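Local coordinates for protein discoidin-2 (PDB 2VMC) that binds galactose and N-acetylgalactosamine as a trimeric lectin and may take part in spore formation and the building of the spore coat, at residues Arg174-Gly179 with Phe235-Asn240; Val208-Asp213 with Asn241-Leu246. All coordinates share one frame; numbering follows the deposited sequence.

In the fold
Both contacts lie in the same end of the lectin-like domain, far from the chain's centre, with their own centres about 7 Å apart. Contact 2 is a strand pairing, 208-213 with 241-246, rich in backbone hydrogen bonds, and all its touching residues are at least partly buried. Contact 1 instead lays the loop 174-179 beside the end of strand 230-237, through buried Leu-176 against Phe-235 and Thr-237, with Gly-179, Asn-240 and a water at its exposed rim. The two touch where Leu-176 O meets Val-243 N and Asn-240 N meets Asp-213 OD2. Each supplies part of a sugar site: contact 1 gives Trp-238, contact 2 Asp-209 and Tyr-244, on complementary sides of subunit interfaces.

Contact 1: Arg174-Gly179 with Phe235-Asn240; sequences RSLNSG and FITWGN. With A2G (2-acetamido-2-deoxy-alpha-D-galactopyranose), chain E.
Leu-176 reaches across to the end of strand 230-237 with one methyl branch: its CD1 rests 4.0 Å from Phe-235 CB and 3.8 Å from Phe-235 O. CG stands beside the backbone N (chi1 -65°) and CD1 continues outward in an extended chain, which brings the tip of the leucine alongside the root of the phenylalanine. The ring of Phe-235 itself leads away, to pack on Ile-185 and Leu-246. A branched apolar residue suits this buried place, where Ile-171 also touches both partners. Further along, Thr-237 turns its methyl to the leucine, CG2 lying 4.3 Å from Leu-176 CB, while its hydroxyl goes to the backbone carbonyl of Arg-218. A beta-branched residue with one polar and one apolar arm thus serves two neighbours.

Toward the surface the side chains give way to backbone and water. Water 1 lies within hydrogen-bonding distance of Gly-179 O (2.8 Å) and Asn-240 O (3.0 Å), with more acceptors around it than it has protons to give. Gly-239, at positive phi, suits the sharp change of direction just after Trp-238.

The indole of Trp-238 is set between the backbone N and the carbonyl carbon (chi1 64°) and presents its edge to the sugar of chain E, where NE1 donates to O3 at 2.9 Å in a nearly straight bond (170°). Arg-218 NE binds the same sugar. The arrangement is that of an H-type lectin site, in which Trp-238, just past the end of its strand, and Arg-218 meet Asp-209 of the second subunit around the sugar.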
loop_
_atom_site.group_PDB
_atom_site.type_symbol
_atom_site.label_atom_id
_atom_site.label_comp_id
_atom_site.label_asym_id
_atom_site.label_seq_id
_atom_site.Cartn_x
_atom_site.Cartn_y
_atom_site.Cartn_z
ATOM N N ARG A 174 16.940 -38.925 -13.355
ATOM C CA ARG A 174 18.388 -39.186 -13.423
ATOM C C ARG A 174 19.110 -38.516 -14.617
ATOM O O ARG A 174 20.203 -38.951 -15.021
ATOM C CB ARG A 174 18.688 -40.697 -13.388
ATOM C CG ARG A 174 17.984 -41.470 -12.274
ATOM C CD ARG A 174 18.457 -41.101 -10.846
ATOM N NE ARG A 174 17.893 -39.843 -10.303
ATOM C CZ ARG A 174 16.666 -39.696 -9.780
ATOM N NH1 ARG A 174 15.829 -40.733 -9.729
ATOM N NH2 ARG A 174 16.269 -38.507 -9.296
ATOM N N SER A 175 18.489 -37.460 -15.145
ATOM C CA SER A 175 18.973 -36.675 -16.294
ATOM C C SER A 175 20.436 -36.213 -16.202
ATOM O O SER A 175 21.144 -36.128 -17.229
ATOM C CB SER A 175 18.116 -35.409 -16.420
ATOM O OG SER A 175 16.859 -35.718 -16.953
ATOM N N LEU A 176 20.880 -35.883 -14.984
ATOM C CA LEU A 176 22.260 -35.452 -14.784
ATOM C C LEU A 176 23.143 -36.465 -14.050
ATOM O O LEU A 176 24.262 -36.123 -13.622
ATOM C CB LEU A 176 22.300 -34.100 -14.064
ATOM C CG LEU A 176 21.722 -32.876 -14.779
ATOM C CD1 LEU A 176 22.028 -31.648 -13.893
ATOM C CD2 LEU A 176 22.277 -32.664 -16.233
ATOM N N ASN A 177 22.638 -37.693 -13.899
ATOM C CA ASN A 177 23.289 -38.714 -13.063
ATOM C C ASN A 177 24.345 -39.584 -13.741
ATOM O O ASN A 177 24.794 -40.603 -13.173
ATOM C CB ASN A 177 22.229 -39.597 -12.401
ATOM C CG ASN A 177 22.753 -40.350 -11.188
ATOM O OD1 ASN A 177 23.385 -39.764 -10.292
ATOM N ND2 ASN A 177 22.467 -41.659 -11.134
ATOM N N SER A 178 24.765 -39.174 -14.937
ATOM C CA SER A 178 25.825 -39.874 -15.646
ATOM C C SER A 178 26.409 -38.946 -16.717
ATOM O O SER A 178 25.822 -37.898 -17.037
ATOM C CB SER A 178 25.285 -41.150 -16.314
ATOM O OG SER A 178 24.333 -40.816 -17.318
ATOM N N GLY A 179 27.550 -39.352 -17.271
ATOM C CA GLY A 179 28.169 -38.623 -18.388
ATOM C C GLY A 179 29.384 -37.780 -18.059
ATOM O O GLY A 179 29.844 -37.722 -16.898
ATOM N N PHE A 235 19.496 -26.563 -14.606
ATOM C CA PHE A 235 20.307 -27.318 -13.635
ATOM C C PHE A 235 21.573 -27.732 -14.361
ATOM O O PHE A 235 21.498 -28.242 -15.486
ATOM C CB PHE A 235 19.558 -28.583 -13.160
ATOM C CG PHE A 235 18.354 -28.312 -12.280
ATOM C CD1 PHE A 235 18.461 -28.377 -10.891
ATOM C CD2 PHE A 235 17.096 -28.046 -12.838
ATOM C CE1 PHE A 235 17.342 -28.146 -10.061
ATOM C CE2 PHE A 235 15.973 -27.803 -12.012
ATOM C CZ PHE A 235 16.105 -27.866 -10.623
ATOM N N ILE A 236 22.729 -27.529 -13.722
ATOM C CA ILE A 236 24.016 -27.604 -14.403
ATOM C C ILE A 236 24.999 -28.458 -13.596
ATOM O O ILE A 236 25.091 -28.298 -12.369
ATOM C CB ILE A 236 24.622 -26.178 -14.530
ATOM C CG1 ILE A 236 23.597 -25.210 -15.151
ATOM C CG2 ILE A 236 25.983 -26.213 -15.299
ATOM C CD1 ILE A 236 24.013 -23.765 -15.107
ATOM N N THR A 237 25.725 -29.340 -14.287
ATOM C CA THR A 237 26.918 -29.963 -13.698
ATOM C C THR A 237 27.987 -30.010 -14.783
ATOM O O THR A 237 27.698 -29.713 -15.949
ATOM C CB THR A 237 26.632 -31.347 -13.011
ATOM O OG1 THR A 237 27.752 -31.728 -12.187
ATOM C CG2 THR A 237 26.294 -32.464 -14.023
ATOM N N TRP A 238 29.223 -30.301 -14.390
ATOM C CA TRP A 238 30.359 -30.324 -15.340
ATOM C C TRP A 238 31.467 -31.210 -14.754
ATOM O O TRP A 238 31.239 -31.884 -13.751
ATOM C CB TRP A 238 30.835 -28.900 -15.746
ATOM C CG TRP A 238 31.419 -28.043 -14.602
ATOM C CD1 TRP A 238 32.735 -27.745 -14.410
ATOM C CD2 TRP A 238 30.692 -27.351 -13.563
ATOM N NE1 TRP A 238 32.891 -26.950 -13.302
ATOM C CE2 TRP A 238 31.655 -26.696 -12.751
ATOM C CE3 TRP A 238 29.332 -27.254 -13.217
ATOM C CZ2 TRP A 238 31.299 -25.928 -11.607
ATOM C CZ3 TRP A 238 28.966 -26.489 -12.087
ATOM C CH2 TRP A 238 29.957 -25.841 -11.284
ATOM N N GLY A 239 32.635 -31.267 -15.384
ATOM C CA GLY A 239 33.544 -32.378 -15.077
ATOM C C GLY A 239 32.835 -33.700 -15.251
ATOM O O GLY A 239 32.005 -33.865 -16.170
ATOM N N ASN A 240 33.137 -34.665 -14.378
ATOM C CA ASN A 240 32.484 -35.964 -14.457
ATOM C C ASN A 240 31.508 -36.253 -13.296
ATOM O O ASN A 240 31.211 -37.414 -13.002
ATOM C CB ASN A 240 33.537 -37.090 -14.577
ATOM C CG ASN A 240 34.333 -37.006 -15.889
ATOM O OD1 ASN A 240 33.809 -36.608 -16.935
ATOM N ND2 ASN A 240 35.611 -37.343 -15.823
HETATM O O5 A2G E . 38.431 -28.550 -12.144
HETATM C C1 A2G E . 38.222 -28.026 -13.457
HETATM O O1 A2G E . 39.274 -27.109 -13.785
HETATM C C2 A2G E . 36.876 -27.308 -13.531
HETATM N N2 A2G E . 36.686 -26.678 -14.834
HETATM C C3 A2G E . 36.683 -26.259 -12.409
HETATM O O3 A2G E . 35.370 -25.668 -12.411
HETATM C C4 A2G E . 36.987 -26.859 -11.030
HETATM O O4 A2G E . 35.953 -27.763 -10.633
HETATM C C5 A2G E . 38.350 -27.579 -11.090
HETATM C C6 A2G E . 38.695 -28.257 -9.770
HETATM O O6 A2G E . 40.075 -28.671 -9.856
HETATM C C7 A2G E . 36.195 -27.373 -15.870
HETATM O O7 A2G E . 35.860 -28.558 -15.767
HETATM C C8 A2G E . 36.090 -26.594 -17.156
HETATM O O HOH W 1 28.850 -38.666 -14.412
#

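Contact 2: Val208-Asp213 with Asn241-Leu246; sequences VDAHTD and NAVYDL. With A2G (2-acetamido-2-deoxy-alpha-D-galactopyranose), chain B.
Asp-209 and Tyr-244 lie side by side and point the same way, carboxylate and ring planes 30° apart, with Asp-209 OD2 only 3.1 Å from Tyr-244 CD2. The backbone here is tightly knit. One carbonyl, Asp-209 O, takes two N-H groups, Asp-245 N (3.0 Å) and Tyr-244 N (2.8 Å), and Asp-209 N donates back to Asp-245 O. On the face carrying Val-208 and Leu-246, CG2 of the valine meets CD2 of the leucine at 3.9 Å, and small Ala-210 sits against Val-243.

After the bond from His-211 N to Ala-242 O, side-chain and water links replace the ladder. Asn-241 ND2 bonds His-211 O and Gln-216 O while OD1 takes Arg-218 NH1, a two-sided grip that suits an amide; water 2 joins Ala-242 N to Thr-212 O. The histidine ring swings off to Gln-216 of the third subunit, and Asp-213 salt-bridges Arg-218.

Extended side chains (chi1 -172° in Asp-209, -166° in Tyr-244) carry both groups to the sugar of chain B. Its C4 lies 3.6 Å above the tyrosine ring, whose opposite face takes Arg-174 in a cation-pi contact. Asp-209 OD1, 2.6 Å from O4, also bonds Gln-216 NE2 of the third subunit. Tyr-244 and Asp-245 both facing Asp-209 make a classic beta bulge, setting ring beside carboxylate under the sugar of an H-type lectin site.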
loop_
_atom_site.group_PDB
_atom_site.type_symbol
_atom_site.label_atom_id
_atom_site.label_comp_id
_atom_site.label_asym_id
_atom_site.label_seq_id
_atom_site.Cartn_x
_atom_site.Cartn_y
_atom_site.Cartn_z
ATOM N N VAL A 208 20.601 -31.557 -1.971
ATOM C CA VAL A 208 21.668 -32.082 -2.816
ATOM C C VAL A 208 21.735 -33.605 -2.672
ATOM O O VAL A 208 21.796 -34.133 -1.555
ATOM C CB VAL A 208 23.038 -31.469 -2.438
ATOM C CG1 VAL A 208 24.216 -32.269 -3.079
ATOM C CG2 VAL A 208 23.083 -29.978 -2.777
ATOM N N ASP A 209 21.722 -34.296 -3.814
ATOM C CA ASP A 209 21.945 -35.737 -3.866
ATOM C C ASP A 209 22.891 -35.897 -5.072
ATOM O O ASP A 209 22.444 -35.900 -6.225
ATOM C CB ASP A 209 20.614 -36.470 -4.063
ATOM C CG ASP A 209 20.734 -38.001 -3.944
ATOM O OD1 ASP A 209 21.858 -38.537 -3.821
ATOM O OD2 ASP A 209 19.672 -38.668 -3.977
ATOM N N ALA A 210 24.199 -35.912 -4.808
ATOM C CA ALA A 210 25.204 -35.877 -5.891
ATOM C C ALA A 210 26.498 -36.579 -5.509
ATOM O O ALA A 210 26.888 -36.624 -4.321
ATOM C CB ALA A 210 25.487 -34.416 -6.337
ATOM N N HIS A 211 27.162 -37.133 -6.515
ATOM C CA HIS A 211 28.452 -37.803 -6.298
ATOM C C HIS A 211 29.594 -36.831 -6.649
ATOM O O HIS A 211 29.510 -36.108 -7.651
ATOM C CB HIS A 211 28.549 -39.050 -7.169
ATOM C CG HIS A 211 29.421 -40.124 -6.590
ATOM N ND1 HIS A 211 28.929 -41.110 -5.760
ATOM C CD2 HIS A 211 30.748 -40.364 -6.715
ATOM C CE1 HIS A 211 29.914 -41.928 -5.418
ATOM N NE2 HIS A 211 31.030 -41.500 -5.985
ATOM N N THR A 212 30.644 -36.807 -5.823
ATOM C CA THR A 212 31.858 -36.085 -6.177
ATOM C C THR A 212 32.588 -36.769 -7.361
ATOM O O THR A 212 32.326 -37.953 -7.689
ATOM C CB THR A 212 32.813 -35.919 -4.968
ATOM O OG1 THR A 212 33.229 -37.213 -4.498
ATOM C CG2 THR A 212 32.126 -35.126 -3.830
ATOM N N ASP A 213 33.488 -36.015 -7.978
ATOM C CA ASP A 213 34.318 -36.460 -9.102
ATOM C C ASP A 213 35.776 -36.314 -8.635
ATOM O O ASP A 213 36.344 -35.208 -8.613
ATOM C CB ASP A 213 34.037 -35.620 -10.365
ATOM C CG ASP A 213 35.043 -35.873 -11.503
ATOM O OD1 ASP A 213 35.684 -36.932 -11.516
ATOM O OD2 ASP A 213 35.188 -34.993 -12.386
ATOM N N ASN A 241 30.989 -35.204 -12.658
ATOM C CA ASN A 241 30.041 -35.401 -11.558
ATOM C C ASN A 241 28.730 -36.066 -11.989
ATOM O O ASN A 241 28.166 -35.714 -13.030
ATOM C CB ASN A 241 29.708 -34.065 -10.884
ATOM C CG ASN A 241 30.897 -33.483 -10.131
ATOM O OD1 ASN A 241 31.799 -32.940 -10.731
ATOM N ND2 ASN A 241 30.887 -33.611 -8.805
ATOM N N ALA A 242 28.266 -37.008 -11.173
ATOM C CA ALA A 242 26.944 -37.638 -11.330
ATOM C C ALA A 242 25.991 -37.008 -10.310
ATOM O O ALA A 242 26.104 -37.263 -9.075
ATOM C CB ALA A 242 27.046 -39.167 -11.098
ATOM N N VAL A 243 25.081 -36.177 -10.808
ATOM C CA VAL A 243 24.074 -35.513 -9.970
ATOM C C VAL A 243 22.765 -36.312 -10.019
ATOM O O VAL A 243 22.146 -36.441 -11.073
ATOM C CB VAL A 243 23.856 -34.023 -10.403
ATOM C CG1 VAL A 243 22.739 -33.385 -9.573
ATOM C CG2 VAL A 243 25.161 -33.222 -10.295
ATOM N N TYR A 244 22.379 -36.866 -8.867
ATOM C CA TYR A 244 21.184 -37.711 -8.729
ATOM C C TYR A 244 19.894 -36.864 -8.659
ATOM O O TYR A 244 18.930 -37.104 -9.418
ATOM C CB TYR A 244 21.333 -38.627 -7.493
ATOM C CG TYR A 244 20.345 -39.762 -7.433
ATOM C CD1 TYR A 244 20.700 -41.046 -7.884
ATOM C CD2 TYR A 244 19.069 -39.569 -6.912
ATOM C CE1 TYR A 244 19.802 -42.095 -7.808
ATOM C CE2 TYR A 244 18.152 -40.617 -6.827
ATOM C CZ TYR A 244 18.536 -41.875 -7.281
ATOM O OH TYR A 244 17.646 -42.916 -7.221
ATOM N N ASP A 245 19.888 -35.859 -7.779
ATOM C CA ASP A 245 18.776 -34.878 -7.725
ATOM C C ASP A 245 19.257 -33.553 -7.111
ATOM O O ASP A 245 20.273 -33.522 -6.394
ATOM C CB ASP A 245 17.587 -35.458 -6.934
ATOM C CG ASP A 245 16.250 -34.754 -7.227
ATOM O OD1 ASP A 245 16.135 -34.019 -8.228
ATOM O OD2 ASP A 245 15.292 -34.962 -6.438
ATOM N N LEU A 246 18.551 -32.462 -7.431
ATOM C CA LEU A 246 18.773 -31.146 -6.806
ATOM C C LEU A 246 17.410 -30.505 -6.661
ATOM O O LEU A 246 16.556 -30.715 -7.540
ATOM C CB LEU A 246 19.625 -30.226 -7.686
ATOM C CG LEU A 246 21.122 -30.527 -7.815
ATOM C CD1 LEU A 246 21.745 -29.726 -8.994
ATOM C CD2 LEU A 246 21.879 -30.302 -6.495
HETATM O O5 A2G B . 21.987 -44.066 -3.781
HETATM C C1 A2G B . 20.746 -44.568 -3.277
HETATM O O1 A2G B . 20.037 -45.245 -4.324
HETATM C C2 A2G B . 19.892 -43.422 -2.740
HETATM N N2 A2G B . 18.581 -43.898 -2.313
HETATM C C3 A2G B . 19.724 -42.261 -3.751
HETATM O O3 A2G B . 19.017 -41.134 -3.202
HETATM C C4 A2G B . 21.080 -41.811 -4.309
HETATM O O4 A2G B . 21.824 -41.099 -3.317
HETATM C C5 A2G B . 21.858 -43.054 -4.790
HETATM C C6 A2G B . 23.247 -42.693 -5.303
HETATM O O6 A2G B . 23.776 -43.869 -5.953
HETATM C C7 A2G B . 18.398 -44.402 -1.083
HETATM O O7 A2G B . 19.313 -44.463 -0.255
HETATM C C8 A2G B . 16.997 -44.884 -0.803
HETATM O O HOH W 2 30.633 -38.509 -9.887
#